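Local coordinates for 3-carboxy-cis,cis-muconate cycloisomerase (Acinetobacter calcoaceticus, PDB 1Q5N), which is a cycloisomerase of the fumarase/aspartase (class II fumarase) superfamily, a mostly helical enzyme that assembles as a tetramer of identical chains, at residues Val151-Thr156 against Gln361-Thr366; Pro163-His168 against Gly436-Gln441. All blocks are in the same frame, centred on the assembly; numbering follows the deposited sequence.

Interaction 1: residues Val151-Thr156 against Gln361-Thr366; sequences VMMGRT and QNIECT
Ile-363, in the segment 361-366 into which helix 356-364 leads, packs its long branch against Val-151 and Met-153 of strand 151-156, the middle strand of the small three-stranded antiparallel sheet in this helical fold of the fumarase/aspartase superfamily. No hydrogen bond joins the two segments, and apolar carbons and the Met-153 sulphur make most of the contact. The branch carrying CD1 leaves Ile-363 beside its backbone N (chi1 -75°), and its end lies nearer the strand than the start of the side chain. CD1 meets Val-151 CG1 at 3.5 Å, tighter than a usual carbon contact, with the two side chains crossing at about a right angle. Farther back, CG1 of the same isoleucine takes Met-153, whose chain bends at both chi2 and chi3; Met-153 SD sits 3.8 Å from Ile-363 CG1, and Met-153 CG is equally close to that carbon. Asn-362 adds a smaller share. Its backbone O lies 4.1 Å from Met-153 CG and accepts a hydrogen bond from Gln-160 NE2 on the adjoining strand 159-161. The amide of Asn-362 is held elsewhere: ND2 donates to Glu-268 OE2 and to Ile-266 O. Arg-155 NH2 forms salt bridges with that same Glu-268 and with Glu-265 of the third subunit, so guanidinium and amide share a carboxylate partner rather than bonding to each other. Their planes stand 68° apart, and Asn-362 CB approaches the guanidinium at its edge, 4.1 Å from Arg-155 NH2.

Interaction 2: residues Pro163-His168 against Gly436-Gln441; sequences PITLGH and GNIQDQ
A buried strand-and-helix contact, part apolar and part polar, sets Ile-438 and Gln-441 of the C-terminal helix 438-447 against His-168 and the junction of strand 163-165 and helix 166-191. Ile-438 lies over one face of the His-168 ring in a CH-pi contact, its CG1 4.1 Å from the ring centroid and nearly above the centre. CD1 at the end of the same branch runs on to the strand, 3.7 Å from Ile-164 CA, while the other branch, CG2, lies 3.9 Å from His-168 CB. His-168 CG, anti to the backbone N (chi1 -168°), comes within 4.0 Å of Ile-438 CG2. At the ring edge His-168 NE2 donates to Gln-441 OE1 over 2.8 Å; the oxygen lies in the ring plane, whereas the donor stands well above the carbonyl plane of the glutamine. That oxygen also accepts from Thr-229 N of the second subunit. Gln-441 NE2 donates to Asn-437 OD1 at 2.8 Å and to Gly-201 O of the second subunit, so bonds at both ends of the amide would fix its rotation. Thr-165 is the N-cap of helix 166-191: its OG1 accepts from His-168 N and also bonds Arg-148 O. Helix 438-447 thus rests on the start of helix 166-191 and strand 163-165, which pairs with strand 151-156, while the second subunit packs against both segments.

Overall arrangement
From the N terminus the chain runs through helix 110-146 into strand 151-156, reverses into strand 159-161 on one side of it and continues as strand 163-165 on the other, which leads into helix 166-191. Interaction 1 closes a loop of 204 residues when helix 356-364 comes back to the central strand. Interaction 2 closes one of 267 residues when helix 438-447 reaches the third strand and the helix after it. The two loops cross, since their segments alternate along the chain. The contact centres lie about 14 Å apart, bridged by the paired strands through a probable hydrogen bond between Met-152 and Ile-164. Together they tie two late helices to one small sheet, and both also touch the second subunit.

Interaction 1: residues Val151-Thr156 against Gln361-Thr366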
loop_
_atom_site.group_PDB
_atom_site.type_symbol
_atom_site.label_atom_id
_atom_site.label_comp_id
_atom_site.label_asym_id
_atom_site.label_seq_id
_atom_site.Cartn_x
_atom_site.Cartn_y
_atom_site.Cartn_z
ATOM N N VAL A 151 1.738 -24.881 31.124
ATOM C CA VAL A 151 3.080 -24.554 30.652
ATOM C C VAL A 151 3.358 -24.956 29.172
ATOM O O VAL A 151 2.885 -25.993 28.695
ATOM C CB VAL A 151 4.137 -25.223 31.568
ATOM C CG1 VAL A 151 5.494 -24.989 30.998
ATOM C CG2 VAL A 151 4.083 -24.603 32.973
ATOM N N MET A 152 4.107 -24.123 28.449
ATOM C CA MET A 152 4.454 -24.421 27.039
ATOM C C MET A 152 5.666 -23.575 26.692
ATOM O O MET A 152 6.048 -22.703 27.472
ATOM C CB MET A 152 3.310 -24.064 26.095
ATOM C CG MET A 152 3.005 -22.575 26.152
ATOM S SD MET A 152 1.737 -22.070 24.985
ATOM C CE MET A 152 2.730 -22.165 23.408
ATOM N N MET A 153 6.296 -23.803 25.544
ATOM C CA MET A 153 7.469 -22.976 25.235
ATOM C C MET A 153 7.181 -21.588 24.650
ATOM O O MET A 153 6.273 -21.412 23.818
ATOM C CB MET A 153 8.397 -23.736 24.275
ATOM C CG MET A 153 9.044 -25.004 24.881
ATOM S SD MET A 153 10.019 -24.579 26.384
ATOM C CE MET A 153 11.173 -23.353 25.784
ATOM N N GLY A 154 7.919 -20.591 25.125
ATOM C CA GLY A 154 7.825 -19.261 24.527
ATOM C C GLY A 154 8.833 -19.348 23.365
ATOM O O GLY A 154 9.902 -19.990 23.480
ATOM N N ARG A 155 8.522 -18.719 22.236
ATOM C CA ARG A 155 9.379 -18.789 21.036
ATOM C C ARG A 155 9.692 -17.394 20.508
ATOM O O ARG A 155 8.787 -16.533 20.320
ATOM C CB ARG A 155 8.665 -19.632 19.943
ATOM C CG ARG A 155 8.373 -21.095 20.403
ATOM C CD ARG A 155 7.326 -21.810 19.548
ATOM N NE ARG A 155 7.257 -23.259 19.844
ATOM C CZ ARG A 155 6.260 -23.881 20.488
ATOM N NH1 ARG A 155 5.198 -23.212 20.939
ATOM N NH2 ARG A 155 6.318 -25.205 20.673
ATOM N N THR A 156 10.982 -17.163 20.294
ATOM C CA THR A 156 11.448 -15.898 19.780
ATOM C C THR A 156 12.218 -16.179 18.474
ATOM O O THR A 156 13.036 -17.094 18.397
ATOM C CB THR A 156 12.329 -15.169 20.836
ATOM O OG1 THR A 156 13.408 -16.016 21.220
ATOM C CG2 THR A 156 11.512 -14.867 22.085
ATOM N N GLN A 361 5.827 -32.434 25.727
ATOM C CA GLN A 361 6.852 -32.977 24.856
ATOM C C GLN A 361 7.734 -31.955 24.162
ATOM O O GLN A 361 8.911 -32.184 24.043
ATOM C CB GLN A 361 6.252 -33.790 23.743
ATOM C CG GLN A 361 5.876 -35.139 24.179
ATOM C CD GLN A 361 6.125 -36.157 23.082
ATOM O OE1 GLN A 361 6.253 -35.785 21.887
ATOM N NE2 GLN A 361 6.189 -37.454 23.464
ATOM N N ASN A 362 7.194 -30.839 23.681
ATOM C CA ASN A 362 8.057 -29.940 22.981
ATOM C C ASN A 362 8.969 -29.248 23.968
ATOM O O ASN A 362 10.064 -28.806 23.600
ATOM C CB ASN A 362 7.224 -28.971 22.124
ATOM C CG ASN A 362 6.387 -29.722 21.104
ATOM O OD1 ASN A 362 6.818 -30.806 20.633
ATOM N ND2 ASN A 362 5.188 -29.195 20.766
ATOM N N ILE A 363 8.544 -29.163 25.234
ATOM C CA ILE A 363 9.417 -28.572 26.242
ATOM C C ILE A 363 10.667 -29.498 26.423
ATOM O O ILE A 363 11.774 -29.017 26.743
ATOM C CB ILE A 363 8.692 -28.433 27.607
ATOM C CG1 ILE A 363 7.693 -27.275 27.574
ATOM C CG2 ILE A 363 9.689 -28.216 28.750
ATOM C CD1 ILE A 363 6.704 -27.335 28.772
ATOM N N GLU A 364 10.511 -30.806 26.206
ATOM C CA GLU A 364 11.661 -31.705 26.396
ATOM C C GLU A 364 12.597 -31.770 25.205
ATOM O O GLU A 364 13.672 -32.336 25.278
ATOM C CB GLU A 364 11.194 -33.116 26.806
ATOM C CG GLU A 364 10.980 -33.200 28.346
ATOM C CD GLU A 364 12.277 -32.831 29.115
ATOM O OE1 GLU A 364 13.306 -33.468 28.786
ATOM O OE2 GLU A 364 12.305 -31.929 30.014
ATOM N N CYS A 365 12.199 -31.127 24.122
ATOM C CA CYS A 365 12.959 -31.089 22.886
ATOM C C CYS A 365 14.487 -30.800 22.989
ATOM O O CYS A 365 15.301 -31.468 22.348
ATOM C CB CYS A 365 12.266 -30.064 21.976
ATOM S SG CYS A 365 12.752 -30.143 20.338
ATOM N N THR A 366 14.893 -29.799 23.757
ATOM C CA THR A 366 16.335 -29.512 23.874
ATOM C C THR A 366 17.015 -30.247 25.052
ATOM O O THR A 366 18.127 -29.913 25.442
ATOM C CB THR A 366 16.614 -27.975 24.039
ATOM O OG1 THR A 366 15.973 -27.487 25.234
ATOM C CG2 THR A 366 16.126 -27.215 22.811
#

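Interaction 2: residues Pro163-His168 against Gly436-Gln441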
loop_
_atom_site.group_PDB
_atom_site.type_symbol
_atom_site.label_atom_id
_atom_site.label_comp_id
_atom_site.label_asym_id
_atom_site.label_seq_id
_atom_site.Cartn_x
_atom_site.Cartn_y
_atom_site.Cartn_z
ATOM N N PRO A 163 10.170 -21.096 29.074
ATOM C CA PRO A 163 8.756 -21.473 29.255
ATOM C C PRO A 163 7.857 -20.266 29.464
ATOM O O PRO A 163 8.313 -19.254 29.982
ATOM C CB PRO A 163 8.766 -22.317 30.550
ATOM C CG PRO A 163 10.235 -22.619 30.795
ATOM C CD PRO A 163 10.951 -21.393 30.290
ATOM N N ILE A 164 6.594 -20.384 29.055
ATOM C CA ILE A 164 5.549 -19.355 29.367
ATOM C C ILE A 164 4.317 -20.231 29.666
ATOM O O ILE A 164 4.482 -21.443 29.875
ATOM C CB ILE A 164 5.203 -18.393 28.148
ATOM C CG1 ILE A 164 4.700 -19.221 26.937
ATOM C CG2 ILE A 164 6.432 -17.586 27.776
ATOM C CD1 ILE A 164 4.065 -18.373 25.829
ATOM N N THR A 165 3.109 -19.655 29.747
ATOM C CA THR A 165 1.906 -20.499 29.883
ATOM C C THR A 165 0.968 -20.058 28.757
ATOM O O THR A 165 1.043 -18.925 28.271
ATOM C CB THR A 165 1.156 -20.358 31.241
ATOM O OG1 THR A 165 0.579 -19.053 31.331
ATOM C CG2 THR A 165 2.127 -20.594 32.449
ATOM N N LEU A 166 0.110 -20.963 28.316
ATOM C CA LEU A 166 -0.821 -20.648 27.272
ATOM C C LEU A 166 -1.678 -19.487 27.757
ATOM O O LEU A 166 -2.020 -18.593 26.995
ATOM C CB LEU A 166 -1.686 -21.857 26.980
ATOM C CG LEU A 166 -2.889 -21.568 26.083
ATOM C CD1 LEU A 166 -2.362 -21.019 24.776
ATOM C CD2 LEU A 166 -3.739 -22.842 25.819
ATOM N N GLY A 167 -2.010 -19.499 29.046
ATOM C CA GLY A 167 -2.824 -18.434 29.599
ATOM C C GLY A 167 -2.157 -17.085 29.396
ATOM O O GLY A 167 -2.839 -16.068 29.254
ATOM N N HIS A 168 -0.828 -17.027 29.417
ATOM C CA HIS A 168 -0.209 -15.725 29.205
ATOM C C HIS A 168 -0.453 -15.201 27.725
ATOM O O HIS A 168 -0.731 -14.026 27.535
ATOM C CB HIS A 168 1.264 -15.791 29.506
ATOM C CG HIS A 168 1.906 -14.444 29.591
ATOM N ND1 HIS A 168 3.109 -14.162 28.995
ATOM C CD2 HIS A 168 1.537 -13.321 30.256
ATOM C CE1 HIS A 168 3.466 -12.923 29.291
ATOM N NE2 HIS A 168 2.528 -12.388 30.056
ATOM N N GLY A 436 8.772 -16.376 36.141
ATOM C CA GLY A 436 8.832 -14.984 36.560
ATOM C C GLY A 436 7.509 -14.409 37.047
ATOM O O GLY A 436 6.817 -15.034 37.850
ATOM N N ASN A 437 7.119 -13.231 36.567
ATOM C CA ASN A 437 5.870 -12.671 37.054
ATOM C C ASN A 437 4.702 -12.893 36.101
ATOM O O ASN A 437 3.803 -12.062 36.023
ATOM C CB ASN A 437 6.027 -11.171 37.353
ATOM C CG ASN A 437 5.917 -10.305 36.085
ATOM O OD1 ASN A 437 6.245 -10.745 34.968
ATOM N ND2 ASN A 437 5.484 -9.067 36.263
ATOM N N ILE A 438 4.675 -14.023 35.392
ATOM C CA ILE A 438 3.550 -14.268 34.483
ATOM C C ILE A 438 2.160 -14.271 35.155
ATOM O O ILE A 438 1.188 -13.829 34.561
ATOM C CB ILE A 438 3.751 -15.586 33.688
ATOM C CG1 ILE A 438 4.688 -15.339 32.508
ATOM C CG2 ILE A 438 2.438 -16.126 33.218
ATOM C CD1 ILE A 438 4.941 -16.570 31.717
ATOM N N GLN A 439 2.062 -14.774 36.388
ATOM C CA GLN A 439 0.773 -14.826 37.090
ATOM C C GLN A 439 0.322 -13.430 37.478
ATOM O O GLN A 439 -0.869 -13.144 37.403
ATOM C CB GLN A 439 0.852 -15.783 38.307
ATOM C CG GLN A 439 1.177 -17.251 37.849
ATOM C CD GLN A 439 0.235 -17.728 36.764
ATOM O OE1 GLN A 439 -0.923 -17.335 36.740
ATOM N NE2 GLN A 439 0.711 -18.592 35.867
ATOM N N ASP A 440 1.262 -12.552 37.850
ATOM C CA ASP A 440 0.902 -11.161 38.154
ATOM C C ASP A 440 0.332 -10.516 36.873
ATOM O O ASP A 440 -0.671 -9.758 36.928
ATOM C CB ASP A 440 2.128 -10.309 38.581
ATOM C CG ASP A 440 2.676 -10.667 39.966
ATOM O OD1 ASP A 440 2.018 -11.450 40.695
ATOM O OD2 ASP A 440 3.770 -10.163 40.327
ATOM N N GLN A 441 0.962 -10.797 35.713
ATOM C CA GLN A 441 0.482 -10.205 34.447
ATOM C C GLN A 441 -0.897 -10.726 34.108
ATOM O O GLN A 441 -1.776 -9.936 33.716
ATOM C CB GLN A 441 1.452 -10.465 33.292
ATOM C CG GLN A 441 2.784 -9.669 33.390
ATOM C CD GLN A 441 3.729 -10.008 32.232
ATOM O OE1 GLN A 441 3.362 -9.870 31.056
ATOM N NE2 GLN A 441 4.940 -10.461 32.559
#